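Local coordinates for protein insecticyanin-A (Manduca sexta, PDB 1Z24) that binds the blue bile pigment biliverdin IX gamma, which together with lipoprotein-bound carotenes gives hornworms their green camouflage, at residues A24-E29 with I45-Y50; E68-D73 with Y181-P186; G72-A77 with Y88-K93. All blocks are in the same frame, centred on the assembly; numbering follows the deposited sequence.

Contact 1. Residues A24-E29 with I45-Y50; sequences AGAWHE and IAEYKY. With BLV (biliverdin IX gamma chromophore), chain B.
W27 and Y48 both carry CG anti to the carbonyl carbon, beside the backbone N (chi1 -70° and -56°), which sets both CG atoms on the same side of an antiparallel strand pair, where the rings meet. Indole CD1 of W27 comes 3.7 Å from CD2 of Y48. The two side chains cross at about a right angle with ring planes 50° apart, an oblique aromatic contact. Each polar end is satisfied outside the pair, W27 NE1 by F23 O and Y48 OH by Y88 OH.

On the face of A26, H28, I45 and E47, I45 and H28 lie side by side and point the same way, with I45 CD1 3.8 Å from H28 CD2, while I45 CG2 lies against the carbonyl O of W27. The imidazole ND1 is bonded to S136 O. An alanine at I45 lacks CG1, CG2 and CD1, which would probably open a gap beside the H28 ring and remove the methyl that lies against W27 O.

Two reciprocal backbone pairs fix the register. G25 N donates to Y48 O at 2.8 Å and Y48 N returns to G25 O; W27 N reaches A46 O at 2.7 Å, answered by A46 N to W27 O. At its backbone angles G25 has no room for a CB, which would press on the carbonyl O of A24.

Toward the pigment, A46 CB is 3.9 Å from biliverdin CAB, and E29 OE1 is 3.6 Å from CBB. The run G25-A26-W27, directly after a short helix and opening the first barrel strand, is the Gly-X-Trp signature of the lipocalin fold.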
# COMPACT_ATOMS: atom_id res chain seq x y z
N ALA A 24 15.81 -8.83 -23.49
CA ALA A 24 17.17 -8.49 -23.77
C ALA A 24 17.30 -7.31 -24.74
O ALA A 24 16.47 -7.06 -25.63
CB ALA A 24 17.95 -9.76 -24.17
N GLY A 25 18.34 -6.52 -24.57
CA GLY A 25 18.57 -5.36 -25.41
C GLY A 25 19.12 -4.17 -24.65
O GLY A 25 19.51 -4.25 -23.50
N ALA A 26 19.16 -3.03 -25.29
CA ALA A 26 19.67 -1.81 -24.69
C ALA A 26 18.52 -0.90 -24.26
O ALA A 26 17.73 -0.34 -25.04
CB ALA A 26 20.53 -1.14 -25.74
N TRP A 27 18.42 -0.74 -22.97
CA TRP A 27 17.33 0.09 -22.48
C TRP A 27 17.80 1.45 -22.05
O TRP A 27 18.74 1.54 -21.24
CB TRP A 27 16.69 -0.63 -21.25
CG TRP A 27 15.93 -1.87 -21.58
CD1 TRP A 27 16.36 -3.17 -21.45
CD2 TRP A 27 14.57 -1.91 -22.12
NE1 TRP A 27 15.35 -4.01 -21.88
CE2 TRP A 27 14.23 -3.29 -22.27
CE3 TRP A 27 13.63 -0.93 -22.49
CZ2 TRP A 27 12.99 -3.72 -22.77
CZ3 TRP A 27 12.41 -1.40 -23.04
CH2 TRP A 27 12.12 -2.75 -23.19
N HIS A 28 17.15 2.48 -22.57
CA HIS A 28 17.46 3.85 -22.24
C HIS A 28 16.57 4.27 -21.09
O HIS A 28 15.36 3.96 -21.06
CB HIS A 28 17.17 4.82 -23.38
CG HIS A 28 17.91 4.39 -24.60
ND1 HIS A 28 17.47 3.34 -25.37
CD2 HIS A 28 19.07 4.89 -25.15
CE1 HIS A 28 18.34 3.21 -26.35
NE2 HIS A 28 19.32 4.13 -26.26
N GLU A 29 17.17 4.96 -20.13
CA GLU A 29 16.40 5.41 -18.98
C GLU A 29 15.79 6.76 -19.31
O GLU A 29 16.44 7.75 -19.18
CB GLU A 29 17.35 5.51 -17.78
CG GLU A 29 16.64 6.20 -16.61
CD GLU A 29 17.58 6.31 -15.49
OE1 GLU A 29 17.86 5.36 -14.76
OE2 GLU A 29 18.11 7.50 -15.42
N ILE A 45 22.03 4.12 -19.84
CA ILE A 45 21.50 3.01 -20.57
C ILE A 45 21.92 1.69 -19.93
O ILE A 45 23.06 1.48 -19.52
CB ILE A 45 22.14 3.08 -21.94
CG1 ILE A 45 21.97 4.47 -22.53
CG2 ILE A 45 21.65 1.93 -22.84
CD1 ILE A 45 22.62 4.58 -23.90
N ALA A 46 20.99 0.78 -19.85
CA ALA A 46 21.27 -0.53 -19.29
C ALA A 46 21.16 -1.51 -20.44
O ALA A 46 20.11 -1.56 -21.10
CB ALA A 46 20.25 -0.90 -18.20
N GLU A 47 22.21 -2.30 -20.70
CA GLU A 47 22.15 -3.26 -21.79
C GLU A 47 22.26 -4.66 -21.27
O GLU A 47 23.24 -4.99 -20.60
CB GLU A 47 23.32 -3.07 -22.71
CG GLU A 47 23.27 -3.96 -23.98
CD GLU A 47 24.57 -3.87 -24.80
OE1 GLU A 47 25.20 -4.84 -25.18
OE2 GLU A 47 24.97 -2.63 -25.02
N TYR A 48 21.24 -5.47 -21.58
CA TYR A 48 21.14 -6.84 -21.16
C TYR A 48 21.31 -7.69 -22.37
O TYR A 48 20.65 -7.44 -23.36
CB TYR A 48 19.72 -7.13 -20.57
CG TYR A 48 19.32 -6.18 -19.41
CD1 TYR A 48 20.26 -5.78 -18.46
CD2 TYR A 48 18.04 -5.62 -19.30
CE1 TYR A 48 19.95 -4.92 -17.42
CE2 TYR A 48 17.69 -4.76 -18.25
CZ TYR A 48 18.65 -4.42 -17.30
OH TYR A 48 18.37 -3.60 -16.21
N LYS A 49 22.20 -8.67 -22.27
CA LYS A 49 22.54 -9.64 -23.31
C LYS A 49 22.15 -11.04 -22.82
O LYS A 49 22.38 -11.39 -21.66
CB LYS A 49 24.01 -9.60 -23.43
CG LYS A 49 24.55 -9.30 -24.77
CD LYS A 49 25.78 -10.18 -25.02
CE LYS A 49 26.52 -9.91 -26.37
NZ LYS A 49 27.64 -8.91 -26.38
N TYR A 50 21.53 -11.86 -23.67
CA TYR A 50 21.12 -13.21 -23.27
C TYR A 50 21.67 -14.29 -24.22
O TYR A 50 21.72 -14.11 -25.44
CB TYR A 50 19.55 -13.30 -23.24
CG TYR A 50 18.95 -14.58 -22.66
CD1 TYR A 50 19.61 -15.28 -21.64
CD2 TYR A 50 17.76 -15.13 -23.15
CE1 TYR A 50 19.11 -16.46 -21.10
CE2 TYR A 50 17.24 -16.31 -22.62
CZ TYR A 50 17.91 -16.98 -21.59
OH TYR A 50 17.46 -18.14 -21.00
NA BLV B . 19.79 0.34 -9.22
C1A BLV B . 19.86 0.31 -7.87
C2A BLV B . 18.92 -0.61 -7.25
C3A BLV B . 18.25 -1.18 -8.28
C4A BLV B . 18.79 -0.57 -9.51
CMA BLV B . 17.05 -2.21 -8.26
OA BLV B . 20.65 0.99 -7.25
CAA BLV B . 18.73 -0.81 -5.80
CBA BLV B . 17.93 0.39 -5.39
CGA BLV B . 17.83 0.42 -3.87
O1A BLV B . 16.83 0.09 -3.29
O2A BLV B . 18.78 0.75 -3.24
CHB BLV B . 18.31 -0.88 -10.78
NB BLV B . 19.75 0.46 -12.24
C1B BLV B . 18.60 -0.26 -11.99
C2B BLV B . 17.75 -0.29 -13.15
C3B BLV B . 18.40 0.40 -14.09
C4B BLV B . 19.65 0.88 -13.51
CMB BLV B . 16.41 -1.00 -13.27
CAB BLV B . 17.92 0.66 -15.49
CBB BLV B . 18.16 1.93 -15.92
CHC BLV B . 20.61 1.61 -14.23
NC BLV B . 22.39 2.19 -12.68
C1C BLV B . 21.88 2.01 -13.93
C2C BLV B . 22.87 2.35 -14.96
C3C BLV B . 24.03 2.72 -14.40
C4C BLV B . 23.72 2.61 -12.92
CMC BLV B . 22.64 2.20 -16.39
CAC BLV B . 25.39 3.19 -14.96
CBC BLV B . 26.52 3.03 -14.24
CHD BLV B . 24.63 2.99 -11.87
ND BLV B . 23.98 1.30 -10.18
C1D BLV B . 24.77 2.40 -10.63
C2D BLV B . 25.77 2.76 -9.58
C3D BLV B . 25.59 1.90 -8.52
C4D BLV B . 24.50 1.03 -8.93
CMD BLV B . 26.79 3.86 -9.61
OD BLV B . 24.09 0.13 -8.23
CAD BLV B . 26.35 1.86 -7.26
CBD BLV B . 27.34 0.71 -7.34
CGD BLV B . 28.04 0.46 -5.96
O1D BLV B . 29.10 0.96 -5.73
O2D BLV B . 27.52 -0.21 -5.09

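Contact 2. Residues E68-D73 with Y181-P186. With BLV (biliverdin IX gamma chromophore), chain B.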
# COMPACT_ATOMS: atom_id res chain seq x y z
N GLU A 68 31.14 6.14 -17.16
CA GLU A 68 31.28 5.13 -16.14
C GLU A 68 30.38 3.93 -16.42
O GLU A 68 29.18 4.04 -16.83
CB GLU A 68 31.04 5.66 -14.75
CG GLU A 68 31.97 6.81 -14.47
CD GLU A 68 31.60 7.48 -13.18
OE1 GLU A 68 30.76 7.04 -12.43
OE2 GLU A 68 32.24 8.58 -12.96
N TYR A 69 30.97 2.75 -16.20
CA TYR A 69 30.19 1.57 -16.45
C TYR A 69 30.37 0.46 -15.44
O TYR A 69 31.29 0.49 -14.61
CB TYR A 69 30.45 1.12 -17.87
CG TYR A 69 31.85 0.71 -18.03
CD1 TYR A 69 32.12 -0.66 -17.96
CD2 TYR A 69 32.88 1.65 -18.26
CE1 TYR A 69 33.44 -1.11 -18.14
CE2 TYR A 69 34.20 1.22 -18.43
CZ TYR A 69 34.45 -0.16 -18.37
OH TYR A 69 35.72 -0.66 -18.53
N MET A 70 29.47 -0.51 -15.52
CA MET A 70 29.47 -1.66 -14.63
C MET A 70 29.12 -2.89 -15.42
O MET A 70 28.20 -2.85 -16.25
CB MET A 70 28.26 -1.57 -13.68
CG MET A 70 28.24 -0.37 -12.79
SD MET A 70 26.62 -0.08 -12.04
CE MET A 70 26.55 -1.21 -10.68
N GLU A 71 29.84 -3.96 -15.15
CA GLU A 71 29.59 -5.21 -15.83
C GLU A 71 29.17 -6.26 -14.82
O GLU A 71 29.80 -6.36 -13.77
CB GLU A 71 30.85 -5.69 -16.56
CG GLU A 71 31.42 -4.57 -17.47
CD GLU A 71 32.48 -5.05 -18.46
OE1 GLU A 71 32.19 -5.30 -19.59
OE2 GLU A 71 33.70 -5.18 -17.98
N GLY A 72 28.10 -7.02 -15.09
CA GLY A 72 27.70 -8.01 -14.12
C GLY A 72 26.90 -9.11 -14.74
O GLY A 72 26.77 -9.16 -15.95
N ASP A 73 26.37 -9.96 -13.88
CA ASP A 73 25.59 -11.07 -14.29
C ASP A 73 24.14 -10.76 -14.06
O ASP A 73 23.78 -9.96 -13.20
CB ASP A 73 26.03 -12.29 -13.49
CG ASP A 73 27.50 -12.67 -13.78
OD1 ASP A 73 28.35 -12.78 -12.90
OD2 ASP A 73 27.76 -12.86 -15.07
N TYR A 181 35.51 4.44 -17.49
CA TYR A 181 35.95 3.99 -16.19
C TYR A 181 34.99 2.97 -15.69
O TYR A 181 33.77 3.20 -15.66
CB TYR A 181 36.05 5.15 -15.26
CG TYR A 181 36.25 4.78 -13.84
CD1 TYR A 181 37.55 4.66 -13.37
CD2 TYR A 181 35.19 4.58 -12.96
CE1 TYR A 181 37.81 4.33 -12.04
CE2 TYR A 181 35.44 4.26 -11.63
CZ TYR A 181 36.75 4.13 -11.16
OH TYR A 181 37.03 3.82 -9.84
N SER A 182 35.59 1.85 -15.35
CA SER A 182 34.86 0.72 -14.84
C SER A 182 34.59 0.82 -13.34
O SER A 182 35.49 0.78 -12.54
CB SER A 182 35.74 -0.51 -14.94
OG SER A 182 34.99 -1.68 -14.59
N LEU A 183 33.34 0.92 -12.95
CA LEU A 183 33.05 1.00 -11.54
C LEU A 183 33.21 -0.35 -10.88
O LEU A 183 33.51 -0.43 -9.72
CB LEU A 183 31.59 1.47 -11.30
CG LEU A 183 31.34 2.87 -11.85
CD1 LEU A 183 29.90 3.10 -11.89
CD2 LEU A 183 31.92 3.91 -10.92
N THR A 184 32.96 -1.42 -11.63
CA THR A 184 33.06 -2.79 -11.13
C THR A 184 34.49 -3.24 -11.31
O THR A 184 35.24 -2.62 -12.02
CB THR A 184 32.07 -3.78 -11.83
OG1 THR A 184 32.00 -3.49 -13.24
CG2 THR A 184 30.62 -3.54 -11.33
N GLY A 185 34.90 -4.29 -10.67
CA GLY A 185 36.25 -4.72 -10.80
C GLY A 185 36.83 -5.28 -9.50
O GLY A 185 36.35 -5.07 -8.38
N PRO A 186 37.92 -6.01 -9.67
CA PRO A 186 38.62 -6.62 -8.57
C PRO A 186 39.39 -5.62 -7.73
O PRO A 186 39.59 -5.83 -6.55
CB PRO A 186 39.67 -7.55 -9.17
CG PRO A 186 39.62 -7.37 -10.66
CD PRO A 186 38.50 -6.42 -10.98
NA BLV B . 19.79 0.34 -9.22
C1A BLV B . 19.86 0.31 -7.87
C2A BLV B . 18.92 -0.61 -7.25
C3A BLV B . 18.25 -1.18 -8.28
C4A BLV B . 18.79 -0.57 -9.51
CMA BLV B . 17.05 -2.21 -8.26
OA BLV B . 20.65 0.99 -7.25
CAA BLV B . 18.73 -0.81 -5.80
CBA BLV B . 17.93 0.39 -5.39
CGA BLV B . 17.83 0.42 -3.87
O1A BLV B . 16.83 0.09 -3.29
O2A BLV B . 18.78 0.75 -3.24
CHB BLV B . 18.31 -0.88 -10.78
NB BLV B . 19.75 0.46 -12.24
C1B BLV B . 18.60 -0.26 -11.99
C2B BLV B . 17.75 -0.29 -13.15
C3B BLV B . 18.40 0.40 -14.09
C4B BLV B . 19.65 0.88 -13.51
CMB BLV B . 16.41 -1.00 -13.27
CAB BLV B . 17.92 0.66 -15.49
CBB BLV B . 18.16 1.93 -15.92
CHC BLV B . 20.61 1.61 -14.23
NC BLV B . 22.39 2.19 -12.68
C1C BLV B . 21.88 2.01 -13.93
C2C BLV B . 22.87 2.35 -14.96
C3C BLV B . 24.03 2.72 -14.40
C4C BLV B . 23.72 2.61 -12.92
CMC BLV B . 22.64 2.20 -16.39
CAC BLV B . 25.39 3.19 -14.96
CBC BLV B . 26.52 3.03 -14.24
CHD BLV B . 24.63 2.99 -11.87
ND BLV B . 23.98 1.30 -10.18
C1D BLV B . 24.77 2.40 -10.63
C2D BLV B . 25.77 2.76 -9.58
C3D BLV B . 25.59 1.90 -8.52
C4D BLV B . 24.50 1.03 -8.93
CMD BLV B . 26.79 3.86 -9.61
OD BLV B . 24.09 0.13 -8.23
CAD BLV B . 26.35 1.86 -7.26
CBD BLV B . 27.34 0.71 -7.34
CGD BLV B . 28.04 0.46 -5.96
O1D BLV B . 29.10 0.96 -5.73
O2D BLV B . 27.52 -0.21 -5.09
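Y69 and S182, with E68 and Y181 beside them, form a short parallel pairing in which the C-terminal strand 179-182 runs along strand 66-76 of the lipocalin barrel, whose other pairings near this point are antiparallel.

Backbone hydrogen bonds set the register. Y69 N donates to Y181 O at 2.9 Å, and L183 N to Y69 O at 2.7 Å. After S182 the chain leaves strand geometry, and a side chain takes over the pairing: T184 OG1 accepts E71 N at 2.9 Å, almost straight at 170°. The torsion that places OG1 between its own backbone N and carbonyl carbon (chi1 40°) turns the hydroxyl to this amide and leaves CG2 against M70 CB.

The aromatic contribution is a CH-pi contact. S182 CA sits over one face of the Y69 ring, 3.8 Å from its centroid and 18° off the normal, displaced toward the rim. Y58 also meets this ring.

Apolar packing occupies the face turned to the pigment. L183 CD1 touches M70 CG at 4.0 Å and biliverdin CMD at 3.9 Å, so the C-terminal segment itself lines the chromophore pocket. M70 SD lies 3.4 Å from C1D of the same terminal ring, and the bend at its last torsion sets CE next to C4D. F92 and F94 of the adjoining strand pack on both M70 and T184. The aliphatic part of E68 lies against L183 as well.

One bond internal to the C-terminal segment steadies its turn away from the strand: S182 OG donates to the carbonyl O of T184 at 2.7 Å.

Contact 3. Residues G72-A77 with Y88-K93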
# COMPACT_ATOMS: atom_id res chain seq x y z
N GLY A 72 28.10 -7.02 -15.09
CA GLY A 72 27.70 -8.01 -14.12
C GLY A 72 26.90 -9.11 -14.74
O GLY A 72 26.77 -9.16 -15.95
N ASP A 73 26.37 -9.96 -13.88
CA ASP A 73 25.59 -11.07 -14.29
C ASP A 73 24.14 -10.76 -14.06
O ASP A 73 23.78 -9.96 -13.20
CB ASP A 73 26.03 -12.29 -13.49
CG ASP A 73 27.50 -12.67 -13.78
OD1 ASP A 73 28.35 -12.78 -12.90
OD2 ASP A 73 27.76 -12.86 -15.07
N LEU A 74 23.33 -11.43 -14.83
CA LEU A 74 21.91 -11.24 -14.73
C LEU A 74 21.21 -12.58 -14.69
O LEU A 74 21.54 -13.48 -15.44
CB LEU A 74 21.43 -10.39 -15.95
CG LEU A 74 20.01 -9.84 -15.75
CD1 LEU A 74 19.66 -8.75 -16.73
CD2 LEU A 74 18.99 -10.91 -15.97
N GLU A 75 20.21 -12.71 -13.83
CA GLU A 75 19.48 -13.96 -13.76
C GLU A 75 18.07 -13.72 -13.26
O GLU A 75 17.79 -12.71 -12.58
CB GLU A 75 20.21 -14.85 -12.77
CG GLU A 75 20.09 -16.33 -12.97
CD GLU A 75 20.66 -17.00 -11.80
OE1 GLU A 75 20.56 -18.21 -11.60
OE2 GLU A 75 21.25 -16.12 -11.01
N ILE A 76 17.19 -14.64 -13.60
CA ILE A 76 15.85 -14.49 -13.14
C ILE A 76 15.83 -14.76 -11.65
O ILE A 76 16.47 -15.69 -11.13
CB ILE A 76 14.89 -15.51 -13.77
CG1 ILE A 76 14.79 -15.39 -15.29
CG2 ILE A 76 13.47 -15.43 -13.16
CD1 ILE A 76 14.25 -14.07 -15.84
N ALA A 77 15.06 -13.96 -10.92
CA ALA A 77 14.94 -14.16 -9.48
C ALA A 77 14.41 -15.57 -9.15
O ALA A 77 13.52 -16.12 -9.81
CB ALA A 77 14.17 -13.03 -8.74
N TYR A 88 14.22 -9.87 -11.76
CA TYR A 88 15.56 -10.35 -12.04
C TYR A 88 16.61 -9.81 -11.09
O TYR A 88 16.45 -8.81 -10.39
CB TYR A 88 15.87 -10.16 -13.56
CG TYR A 88 15.92 -8.73 -14.00
CD1 TYR A 88 17.13 -8.00 -13.99
CD2 TYR A 88 14.74 -8.07 -14.37
CE1 TYR A 88 17.20 -6.66 -14.41
CE2 TYR A 88 14.78 -6.74 -14.78
CZ TYR A 88 16.00 -6.05 -14.80
OH TYR A 88 15.98 -4.73 -15.18
N VAL A 89 17.73 -10.50 -11.08
CA VAL A 89 18.83 -10.11 -10.22
C VAL A 89 20.06 -9.80 -11.05
O VAL A 89 20.36 -10.54 -11.98
CB VAL A 89 19.22 -11.30 -9.36
CG1 VAL A 89 20.36 -10.91 -8.37
CG2 VAL A 89 17.94 -11.90 -8.74
N MET A 90 20.73 -8.69 -10.67
CA MET A 90 21.94 -8.20 -11.29
C MET A 90 22.99 -8.27 -10.22
O MET A 90 22.82 -7.72 -9.15
CB MET A 90 21.76 -6.78 -11.75
CG MET A 90 20.69 -6.73 -12.84
SD MET A 90 20.65 -5.07 -13.56
CE MET A 90 20.04 -4.01 -12.18
N THR A 91 24.06 -8.99 -10.51
CA THR A 91 25.08 -9.12 -9.54
C THR A 91 26.31 -8.49 -10.07
O THR A 91 26.80 -8.79 -11.18
CB THR A 91 25.36 -10.58 -9.37
OG1 THR A 91 24.17 -11.23 -8.91
CG2 THR A 91 26.51 -10.75 -8.39
N PHE A 92 26.78 -7.61 -9.23
CA PHE A 92 28.01 -6.84 -9.50
C PHE A 92 29.05 -7.02 -8.39
O PHE A 92 28.69 -7.14 -7.24
CB PHE A 92 27.73 -5.32 -9.56
CG PHE A 92 26.80 -5.03 -10.66
CD1 PHE A 92 27.23 -5.04 -11.99
CD2 PHE A 92 25.45 -4.80 -10.36
CE1 PHE A 92 26.32 -4.78 -13.01
CE2 PHE A 92 24.52 -4.52 -11.37
CZ PHE A 92 24.99 -4.52 -12.68
N LYS A 93 30.33 -7.02 -8.73
CA LYS A 93 31.34 -7.19 -7.70
C LYS A 93 32.30 -6.01 -7.67
O LYS A 93 32.79 -5.62 -8.71
CB LYS A 93 32.15 -8.43 -7.97
CG LYS A 93 31.34 -9.71 -7.93
CD LYS A 93 32.09 -10.96 -8.40
CE LYS A 93 31.32 -12.25 -8.18
NZ LYS A 93 31.53 -13.19 -9.30
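L74 and Y88 make the closely packed part of this antiparallel pair. L74 has CG anti to the backbone N (chi1 -166°), and its CD1 comes 3.8 Å from CD1 of the Y88 ring, approached obliquely; CG and CD2 also lie near that ring atom. L74 CG meets M90 CG more distantly, at 4.3 Å, because the M90 chain leads away from the strand 72-76 toward the chromophore, which it touches. At the other end, F92 CE1 lies 3.5 Å from G72 N. A CB on G72 would collide with T91 O and F92 CD1, so the bare glycine lets the phenyl ring come close to the backbone.

The face of D73, E75, V89 and T91 is looser and turned to solvent. Its side chains hardly meet across the pair: D73 OD1 and K93 NZ remain 4.8 Å apart, not in direct contact, and T91 OG1 bonds to N100 OD1. V89 is the exception, its CG2 resting 3.9 Å from A77 CB. Here the backbone does the joining, through D73 N to T91 O at 3.0 Å and V89 N to E75 O at 2.7 Å, each with its reciprocal bond.

The strands are therefore amphipathic. Apolar groups gather on the inner side, where the buried Y88 hydroxyl is satisfied by Y48 OH and N116 OD1, while charged groups face water, consistent with a soluble barrel around a hydrophobic pocket.

Overall arrangement
All three contacts lie in one curled sheet, the lipocalin barrel that encloses biliverdin. Contact 1 closes first along the chain, joining strands 25-32 and 44-50; contacts 2 and 3 both start from strand 66-76, share G72 and D73, and take its two successive parts. Their centres are 13 Å apart, as are those of contacts 1 and 3, while contacts 1 and 2 are 15 Å apart and do not touch. Contact 1 meets contact 3 across the interior, where Y48 CD1 packs on L74 CD1. Contact 2 meets contact 3 through a probable hydrogen bond of G185 N with K93 O. Each contact supplies at least one residue to the pocket, so the chromophore is surrounded by segments from both ends of the sequence.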